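Local coordinates for flagella basal body P-ring formation protein FlgA (Salmonella typhimurium, PDB 3TEE) that takes part in assembly of the flagellar P-ring in the periplasm, where it probably acts as a chaperone for the ring protein FlgI, at residues A72-A80 / T108-Q116. Residues are numbered along the deposited sequence; the frame is centred on the assembly and turned at random.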
loop_
_atom_site.group_PDB
_atom_site.type_symbol
_atom_site.label_atom_id
_atom_site.label_comp_id
_atom_site.label_asym_id
_atom_site.label_seq_id
_atom_site.Cartn_x
_atom_site.Cartn_y
_atom_site.Cartn_z
ATOM N N ALA A 72 -4.915 -3.240 -20.279
ATOM C CA ALA A 72 -3.978 -2.156 -19.967
ATOM C C ALA A 72 -2.608 -2.756 -19.769
ATOM O O ALA A 72 -2.466 -3.691 -18.976
ATOM C CB ALA A 72 -4.423 -1.385 -18.719
ATOM N N THR A 73 -1.625 -2.307 -20.570
ATOM C CA THR A 73 -0.232 -2.796 -20.489
ATOM C C THR A 73 0.611 -1.687 -19.864
ATOM O O THR A 73 0.451 -0.518 -20.207
ATOM C CB THR A 73 0.305 -3.274 -21.864
ATOM O OG1 THR A 73 -0.543 -4.303 -22.360
ATOM C CG2 THR A 73 1.730 -3.852 -21.789
ATOM N N GLY A 74 1.452 -2.071 -18.906
ATOM C CA GLY A 74 2.305 -1.139 -18.195
ATOM C C GLY A 74 3.228 -1.871 -17.244
ATOM O O GLY A 74 3.301 -3.108 -17.245
ATOM N N ASN A 75 3.951 -1.089 -16.427
ATOM C CA ASN A 75 4.928 -1.630 -15.502
ATOM C C ASN A 75 4.324 -2.073 -14.166
ATOM O O ASN A 75 3.323 -1.531 -13.677
ATOM C CB ASN A 75 6.108 -0.638 -15.306
ATOM C CG ASN A 75 7.043 -0.536 -16.507
ATOM O OD1 ASN A 75 7.230 -1.479 -17.275
ATOM N ND2 ASN A 75 7.698 0.598 -16.675
ATOM N N TYR A 76 4.912 -3.125 -13.614
ATOM C CA TYR A 76 4.536 -3.645 -12.305
ATOM C C TYR A 76 5.822 -4.200 -11.685
ATOM O O TYR A 76 6.807 -4.421 -12.391
ATOM C CB TYR A 76 3.432 -4.715 -12.408
ATOM C CG TYR A 76 3.841 -5.977 -13.127
ATOM C CD1 TYR A 76 4.349 -7.070 -12.423
ATOM C CD2 TYR A 76 3.713 -6.088 -14.511
ATOM C CE1 TYR A 76 4.694 -8.248 -13.075
ATOM C CE2 TYR A 76 4.100 -7.243 -15.177
ATOM C CZ TYR A 76 4.591 -8.320 -14.452
ATOM O OH TYR A 76 4.940 -9.467 -15.088
ATOM N N VAL A 77 5.803 -4.399 -10.386
ATOM C CA VAL A 77 6.969 -4.875 -9.657
ATOM C C VAL A 77 6.939 -6.404 -9.669
ATOM O O VAL A 77 5.938 -7.006 -9.280
ATOM C CB VAL A 77 7.037 -4.256 -8.221
ATOM C CG1 VAL A 77 8.279 -4.747 -7.459
ATOM C CG2 VAL A 77 7.027 -2.716 -8.289
ATOM N N ALA A 78 8.059 -7.021 -10.099
ATOM C CA ALA A 78 8.255 -8.470 -10.148
ATOM C C ALA A 78 9.563 -8.837 -9.422
ATOM O O ALA A 78 10.491 -8.033 -9.337
ATOM C CB ALA A 78 8.325 -8.945 -11.608
ATOM N N VAL A 79 9.641 -10.068 -8.939
ATOM C CA VAL A 79 10.847 -10.626 -8.295
ATOM C C VAL A 79 11.918 -10.853 -9.398
ATOM O O VAL A 79 11.597 -11.381 -10.480
ATOM C CB VAL A 79 10.481 -11.927 -7.564
ATOM C CG1 VAL A 79 11.702 -12.541 -6.875
ATOM C CG2 VAL A 79 9.386 -11.646 -6.518
ATOM N N ALA A 80 13.140 -10.360 -9.161
ATOM C CA ALA A 80 14.261 -10.482 -10.110
ATOM C C ALA A 80 15.298 -11.528 -9.667
ATOM O O ALA A 80 16.123 -11.927 -10.488
ATOM C CB ALA A 80 14.952 -9.135 -10.289
ATOM N N THR A 108 -1.137 -6.386 -6.875
ATOM C CA THR A 108 0.251 -6.399 -7.341
ATOM C C THR A 108 0.742 -4.964 -7.190
ATOM O O THR A 108 0.034 -4.021 -7.578
ATOM C CB THR A 108 0.363 -6.876 -8.810
ATOM O OG1 THR A 108 -0.051 -8.235 -8.880
ATOM C CG2 THR A 108 1.799 -6.743 -9.373
ATOM N N VAL A 109 1.959 -4.801 -6.661
ATOM C CA VAL A 109 2.587 -3.492 -6.525
ATOM C C VAL A 109 2.913 -2.961 -7.933
ATOM O O VAL A 109 3.500 -3.680 -8.744
ATOM C CB VAL A 109 3.845 -3.544 -5.615
ATOM C CG1 VAL A 109 4.522 -2.178 -5.555
ATOM C CG2 VAL A 109 3.492 -4.029 -4.209
ATOM N N LEU A 110 2.522 -1.710 -8.227
ATOM C CA LEU A 110 2.784 -1.136 -9.548
ATOM C C LEU A 110 3.901 -0.111 -9.513
ATOM O O LEU A 110 4.646 0.053 -10.488
ATOM C CB LEU A 110 1.505 -0.514 -10.142
ATOM C CG LEU A 110 0.282 -1.422 -10.264
ATOM C CD1 LEU A 110 -0.900 -0.653 -10.809
ATOM C CD2 LEU A 110 0.579 -2.674 -11.109
ATOM N N ASP A 111 4.031 0.555 -8.374
ATOM C CA ASP A 111 4.992 1.618 -8.154
ATOM C C ASP A 111 6.130 1.099 -7.309
ATOM O O ASP A 111 5.913 0.701 -6.171
ATOM C CB ASP A 111 4.272 2.798 -7.481
ATOM C CG ASP A 111 5.140 3.932 -6.980
ATOM O OD1 ASP A 111 4.690 4.655 -6.067
ATOM O OD2 ASP A 111 6.261 4.116 -7.519
ATOM N N ILE A 112 7.342 1.128 -7.863
ATOM C CA ILE A 112 8.570 0.672 -7.219
ATOM C C ILE A 112 8.832 1.370 -5.861
ATOM O O ILE A 112 9.481 0.796 -4.994
ATOM C CB ILE A 112 9.748 0.819 -8.223
ATOM C CG1 ILE A 112 10.962 -0.053 -7.868
ATOM C CG2 ILE A 112 10.121 2.293 -8.466
ATOM C CD1 ILE A 112 10.786 -1.572 -8.138
ATOM N N ARG A 113 8.286 2.583 -5.667
ATOM C CA ARG A 113 8.447 3.334 -4.410
ATOM C C ARG A 113 7.724 2.654 -3.245
ATOM O O ARG A 113 8.215 2.728 -2.118
ATOM C CB ARG A 113 8.000 4.799 -4.574
ATOM C CG ARG A 113 8.866 5.579 -5.567
ATOM C CD ARG A 113 8.421 7.021 -5.725
ATOM N NE ARG A 113 7.298 7.165 -6.656
ATOM C CZ ARG A 113 6.036 7.368 -6.290
ATOM N NH1 ARG A 113 5.708 7.422 -5.004
ATOM N NH2 ARG A 113 5.084 7.491 -7.208
ATOM N N GLN A 114 6.606 1.937 -3.521
ATOM C CA GLN A 114 5.832 1.192 -2.509
ATOM C C GLN A 114 6.642 0.054 -1.849
ATOM O O GLN A 114 6.238 -0.423 -0.792
ATOM C CB GLN A 114 4.546 0.575 -3.112
ATOM C CG GLN A 114 3.574 1.517 -3.842
ATOM C CD GLN A 114 2.362 0.748 -4.342
ATOM O OE1 GLN A 114 1.612 0.168 -3.541
ATOM N NE2 GLN A 114 2.146 0.692 -5.681
ATOM N N ILE A 115 7.729 -0.429 -2.495
ATOM C CA ILE A 115 8.550 -1.531 -1.974
ATOM C C ILE A 115 9.802 -1.086 -1.194
ATOM O O ILE A 115 10.634 -1.916 -0.824
ATOM C CB ILE A 115 8.762 -2.735 -2.961
ATOM C CG1 ILE A 115 9.499 -2.354 -4.264
ATOM C CG2 ILE A 115 7.442 -3.425 -3.275
ATOM C CD1 ILE A 115 11.041 -2.071 -4.153
ATOM N N GLN A 116 9.929 0.229 -0.944
ATOM C CA GLN A 116 11.023 0.789 -0.148
ATOM C C GLN A 116 10.859 0.291 1.294
ATOM O O GLN A 116 9.754 0.324 1.832
ATOM C CB GLN A 116 11.010 2.325 -0.205
ATOM C CG GLN A 116 11.542 2.889 -1.528
ATOM C CD GLN A 116 11.589 4.399 -1.536
ATOM O OE1 GLN A 116 11.948 5.049 -0.543
ATOM N NE2 GLN A 116 11.261 4.992 -2.673
#
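Val77, near the end of strand 62-79, packs against the loop 108-116. Its CB sits 3.6 Å from Val109 O. That oxygen also accepts the contact's one hydrogen bond, from Val77 N, along a nearly straight N-H...O line (171°). Beyond CB the side chain forks. Val77 CG2 meets Val109 CG1 at 3.7 Å, the two valines running alongside each other in the same direction, and also touches Ile112 CD1. With chi1 at -179°, Val77 CG1 is opposite the backbone N, which brings it to Ile112 CD1 and Ile115 CG1. Ile112 comes in across Val77 at about a right angle. One residue back along the strand, Tyr76 CB packs on Leu110 CD2 (3.7 Å), while Tyr76 CD1 of the ring meets Thr108 CG2 obliquely at 4.0 Å. With the methyl turned to the tyrosine, Thr108 OG1 makes a hydrogen bond to Pro105 O. The isoleucines stand on the 3-10 turn 112-115, whose start is marked by an Asx turn: Asp111 OD2 accepts from Arg113 N, which approaches from above the carboxylate plane. Strand 62-79 pairs with strand 94-100 in an antiparallel sheet. The contact thus sets a loop with an Asx turn and a 3-10 turn on the end of a sheet strand, through one backbone bond and a small aliphatic cluster, consistent with the SAF-like domain of the FlgA family.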